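Local coordinates for glucose-6-phosphate dehydrogenase (Trypanosoma cruzi, PDB 5AQ1), which catalyses the NADP-dependent oxidation of glucose 6-phosphate, the first step of the oxidative pentose phosphate pathway, at residues C242-F247 / S504-T509; V397-A400 / E404-Y407. One frame throughout, in Å; residues are numbered along the deposited sequence.

Contact 1 of 2, residues C242-F247 / S504-T509; sequences CVQITF and SGYKTT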
loop_
_atom_site.group_PDB
_atom_site.type_symbol
_atom_site.label_atom_id
_atom_site.label_comp_id
_atom_site.label_asym_id
_atom_site.label_seq_id
_atom_site.Cartn_x
_atom_site.Cartn_y
_atom_site.Cartn_z
ATOM N N CYS B 242 -2.375 16.932 -0.237
ATOM C CA CYS B 242 -2.021 18.198 -0.863
ATOM C C CYS B 242 -0.560 18.567 -0.594
ATOM O O CYS B 242 -0.041 18.320 0.497
ATOM C CB CYS B 242 -2.934 19.304 -0.334
ATOM S SG CYS B 242 -2.589 20.933 -1.033
ATOM N N VAL B 243 0.092 19.161 -1.593
ATOM C CA VAL B 243 1.472 19.638 -1.464
ATOM C C VAL B 243 1.526 21.136 -1.762
ATOM O O VAL B 243 1.064 21.576 -2.815
ATOM C CB VAL B 243 2.421 18.895 -2.424
ATOM C CG1 VAL B 243 3.826 19.479 -2.362
ATOM C CG2 VAL B 243 2.450 17.410 -2.099
ATOM N N GLN B 244 2.082 21.909 -0.831
ATOM C CA GLN B 244 2.201 23.356 -0.994
ATOM C C GLN B 244 3.667 23.778 -0.971
ATOM O O GLN B 244 4.418 23.381 -0.080
ATOM C CB GLN B 244 1.435 24.091 0.105
ATOM C CG GLN B 244 1.195 25.565 -0.201
ATOM C CD GLN B 244 0.600 26.328 0.966
ATOM O OE1 GLN B 244 -0.490 26.882 0.864
ATOM N NE2 GLN B 244 1.319 26.363 2.077
ATOM N N ILE B 245 4.061 24.577 -1.960
ATOM C CA ILE B 245 5.405 25.146 -2.033
ATOM C C ILE B 245 5.265 26.664 -1.984
ATOM O O ILE B 245 4.586 27.258 -2.828
ATOM C CB ILE B 245 6.134 24.712 -3.322
ATOM C CG1 ILE B 245 6.240 23.183 -3.383
ATOM C CG2 ILE B 245 7.527 25.322 -3.376
ATOM C CD1 ILE B 245 6.664 22.639 -4.732
ATOM N N THR B 246 5.912 27.284 -0.999
ATOM C CA THR B 246 5.680 28.694 -0.678
ATOM C C THR B 246 6.954 29.537 -0.685
ATOM O O THR B 246 7.963 29.162 -0.096
ATOM C CB THR B 246 5.022 28.824 0.703
ATOM O OG1 THR B 246 3.783 28.105 0.701
ATOM C CG2 THR B 246 4.770 30.283 1.061
ATOM N N PHE B 247 6.873 30.690 -1.346
ATOM C CA PHE B 247 7.946 31.676 -1.379
ATOM C C PHE B 247 7.359 33.019 -0.962
ATOM O O PHE B 247 6.391 33.487 -1.555
ATOM C CB PHE B 247 8.543 31.750 -2.790
ATOM C CG PHE B 247 9.445 32.930 -3.023
ATOM C CD1 PHE B 247 8.923 34.144 -3.458
ATOM C CD2 PHE B 247 10.818 32.827 -2.841
ATOM C CE1 PHE B 247 9.749 35.235 -3.689
ATOM C CE2 PHE B 247 11.649 33.919 -3.069
ATOM C CZ PHE B 247 11.114 35.120 -3.497
ATOM N N SER B 504 -8.725 24.557 -3.300
ATOM C CA SER B 504 -7.758 23.696 -3.975
ATOM C C SER B 504 -7.423 22.438 -3.167
ATOM O O SER B 504 -6.922 21.464 -3.730
ATOM C CB SER B 504 -6.470 24.463 -4.288
ATOM O OG SER B 504 -6.689 25.475 -5.254
ATOM N N GLY B 505 -7.673 22.464 -1.857
ATOM C CA GLY B 505 -7.538 21.270 -1.025
ATOM C C GLY B 505 -6.534 21.339 0.112
ATOM O O GLY B 505 -6.339 20.349 0.809
ATOM N N TYR B 506 -5.883 22.482 0.304
ATOM C CA TYR B 506 -5.008 22.661 1.459
ATOM C C TYR B 506 -5.820 23.187 2.646
ATOM O O TYR B 506 -6.331 24.305 2.603
ATOM C CB TYR B 506 -3.857 23.618 1.142
ATOM C CG TYR B 506 -2.891 23.761 2.291
ATOM C CD1 TYR B 506 -1.864 22.844 2.483
ATOM C CD2 TYR B 506 -3.024 24.800 3.208
ATOM C CE1 TYR B 506 -0.987 22.968 3.547
ATOM C CE2 TYR B 506 -2.156 24.931 4.275
ATOM C CZ TYR B 506 -1.139 24.015 4.443
ATOM O OH TYR B 506 -0.280 24.160 5.511
ATOM N N LYS B 507 -5.946 22.370 3.691
ATOM C CA LYS B 507 -6.656 22.767 4.907
ATOM C C LYS B 507 -5.699 23.486 5.830
ATOM O O LYS B 507 -4.827 22.870 6.439
ATOM C CB LYS B 507 -7.276 21.560 5.617
ATOM C CG LYS B 507 -8.689 21.251 5.147
ATOM C CD LYS B 507 -9.145 19.857 5.548
ATOM C CE LYS B 507 -9.641 19.801 6.983
ATOM N NZ LYS B 507 -10.215 18.461 7.289
ATOM N N THR B 508 -5.868 24.799 5.921
ATOM C CA THR B 508 -4.977 25.634 6.710
ATOM C C THR B 508 -5.366 25.547 8.191
ATOM O O THR B 508 -6.509 25.835 8.561
ATOM C CB THR B 508 -4.965 27.091 6.181
ATOM O OG1 THR B 508 -3.787 27.763 6.639
ATOM C CG2 THR B 508 -6.215 27.876 6.603
ATOM N N THR B 509 -4.420 25.104 9.020
ATOM C CA THR B 509 -4.622 24.976 10.471
ATOM C C THR B 509 -3.302 24.602 11.145
ATOM O O THR B 509 -2.596 25.486 11.616
ATOM C CB THR B 509 -5.704 23.933 10.857
ATOM O OG1 THR B 509 -6.919 24.174 10.134
ATOM C CG2 THR B 509 -6.003 24.010 12.356
ATOM O OXT THR B 509 -2.907 23.434 11.234
#
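Y506, close to the C-terminus, lays its side chain against C242 and Q244 of strand 240-248. At the root, Y506 CB lies 3.7 Å from C242 SG. The same sulfur lies beside the near edge of the ring, 4.1 Å from Y506 CD1; it is 85° off the ring normal, making this an edge-on sulfur-aromatic contact. Farther out, one face of the ring is met by the amide of Q244, whose plane is inclined 23° to it. Q244 OE1 sits 4.0 Å from Y506 CD2, toward the rim, while Q244 NE2 reaches to 4.1 Å from Y506 CZ. The extended chain of Q244, its CG anti to the backbone N (chi1 -164°), carries the amide that far from the strand. At the tip, the hydroxyl of Y506 hydrogen-bonds to E395. The backbone turns into this position through G505, which ends helix 495-504 in a Schellman motif and places G505 O 3.7 Å from C242 CB. Between the segments the contact rests on van der Waals and sulfur-aromatic packing, without hydrogen bonds; such packing has little directional preference, and the polar end of the tyrosine is satisfied outside the two segments, by E395.

Contact 2 of 2, residues V397-A400 / E404-Y407; sequences VIRA and EAMY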
loop_
_atom_site.group_PDB
_atom_site.type_symbol
_atom_site.label_atom_id
_atom_site.label_comp_id
_atom_site.label_asym_id
_atom_site.label_seq_id
_atom_site.Cartn_x
_atom_site.Cartn_y
_atom_site.Cartn_z
ATOM N N VAL B 397 6.736 19.423 7.193
ATOM C CA VAL B 397 7.139 20.774 6.844
ATOM C C VAL B 397 8.654 20.837 6.706
ATOM O O VAL B 397 9.375 20.534 7.656
ATOM C CB VAL B 397 6.685 21.778 7.916
ATOM C CG1 VAL B 397 7.040 23.200 7.507
ATOM C CG2 VAL B 397 5.186 21.638 8.154
ATOM N N ILE B 398 9.125 21.200 5.516
ATOM C CA ILE B 398 10.536 21.485 5.292
ATOM C C ILE B 398 10.675 22.989 5.082
ATOM O O ILE B 398 10.151 23.525 4.104
ATOM C CB ILE B 398 11.082 20.741 4.059
ATOM C CG1 ILE B 398 10.995 19.227 4.267
ATOM C CG2 ILE B 398 12.524 21.150 3.774
ATOM C CD1 ILE B 398 10.968 18.442 2.975
ATOM N N ARG B 399 11.348 23.663 6.010
ATOM C CA ARG B 399 11.584 25.106 5.910
ATOM C C ARG B 399 13.046 25.358 5.553
ATOM O O ARG B 399 13.938 25.065 6.340
ATOM C CB ARG B 399 11.235 25.811 7.228
ATOM C CG ARG B 399 11.274 27.327 7.127
ATOM C CD ARG B 399 10.803 28.014 8.395
ATOM N NE ARG B 399 11.694 27.751 9.525
ATOM C CZ ARG B 399 11.321 27.281 10.716
ATOM N NH1 ARG B 399 10.047 27.013 10.989
ATOM N NH2 ARG B 399 12.238 27.085 11.660
ATOM N N ALA B 400 13.281 25.890 4.359
ATOM C CA ALA B 400 14.640 26.141 3.888
ATOM C C ALA B 400 15.192 27.448 4.439
ATOM O O ALA B 400 16.397 27.569 4.653
ATOM C CB ALA B 400 14.680 26.148 2.369
ATOM N N GLU B 404 16.470 27.284 9.097
ATOM C CA GLU B 404 16.170 26.034 8.394
ATOM C C GLU B 404 15.862 24.877 9.336
ATOM O O GLU B 404 16.557 24.665 10.331
ATOM C CB GLU B 404 17.269 25.633 7.396
ATOM C CG GLU B 404 18.689 26.011 7.763
ATOM C CD GLU B 404 19.083 27.398 7.277
ATOM O OE1 GLU B 404 19.370 27.554 6.074
ATOM O OE2 GLU B 404 19.113 28.330 8.106
ATOM N N ALA B 405 14.801 24.143 9.001
ATOM C CA ALA B 405 14.281 23.080 9.849
ATOM C C ALA B 405 13.399 22.115 9.068
ATOM O O ALA B 405 12.855 22.456 8.013
ATOM C CB ALA B 405 13.490 23.679 10.999
ATOM N N MET B 406 13.279 20.902 9.598
ATOM C CA MET B 406 12.298 19.933 9.128
ATOM C C MET B 406 11.496 19.469 10.342
ATOM O O MET B 406 12.070 19.120 11.377
ATOM C CB MET B 406 12.982 18.741 8.446
ATOM C CG MET B 406 12.007 17.747 7.821
ATOM S SD MET B 406 12.742 16.578 6.649
ATOM C CE MET B 406 13.719 15.564 7.753
ATOM N N TYR B 407 10.172 19.495 10.232
ATOM C CA TYR B 407 9.327 18.983 11.307
ATOM C C TYR B 407 8.050 18.326 10.799
ATOM O O TYR B 407 7.543 18.656 9.722
ATOM C CB TYR B 407 9.015 20.068 12.352
ATOM C CG TYR B 407 8.379 21.340 11.829
ATOM C CD1 TYR B 407 9.160 22.391 11.350
ATOM C CD2 TYR B 407 7.002 21.510 11.854
ATOM C CE1 TYR B 407 8.580 23.567 10.890
ATOM C CE2 TYR B 407 6.413 22.678 11.397
ATOM C CZ TYR B 407 7.201 23.701 10.916
ATOM O OH TYR B 407 6.606 24.857 10.464
#
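V397 and Y407 face one another across two antiparallel strands, their side chains running the same way on one side of the sheet. The ring of Y407 lies over the valine with its face turned to it: V397 CB is 3.7 Å from the ring centroid and 17° off the normal, a CH-pi contact, while V397 CG1 comes within 3.4 Å of Y407 CZ. Y407 holds CG between its backbone N and carbonyl carbon (chi1 56°), and this swings the ring across the neighbouring strand. R399 and A405 project from the same face. The guanidinium of R399 has A405 CB over one of its faces, 3.7 Å from NH2; its plane is tilted 49° to the tyrosine ring, and R399 NH1 approaches Y407 CE1 obliquely. Bonds from R399 NE to the carbonyl of P402 and from NH2 to that of S403 tie this group back to the turn. On the other face I398 and M406 run side by side, with I398 CG1 4.0 Å from M406 SD; M406 also packs on L426 of a second subunit.

Between the two faces, V397 and Y407 exchange two backbone hydrogen bonds, V397 N to Y407 O spanning 2.8 Å, and R399 and A405 do the same, with 2.8 Å from R399 N to A405 O. I398 with M406 is the intervening non-hydrogen-bonded pair. This alternation marks antiparallel pairing, and the short link through P402 and S403 makes the strands a beta hairpin within the large mixed sheet of the C-terminal domain, with the A400 side chain about 8 Å from bound glucose 6-phosphate.

Both contacts are largely buried and reach the same mixed sheet, with centres about 15 Å apart and nearest atoms about 7 Å apart. Contact 2 joins neighbouring strands local in sequence, nested within the long excursion that contact 1 closes. Their chemistry differs accordingly: contact 2 is knitted by main-chain hydrogen bonds, with side chains layered on both faces, whereas contact 1 brings an irregular tail against one strand mainly by side-chain packing. Strand 373-380, lying between strands 240-248 and 395-401, connects them, since R377 touches Q244 and Y506 in contact 1 and V397 and Y407 in contact 2. Toward its end the tail of contact 1 becomes exposed, while contact 2 extends to a second subunit.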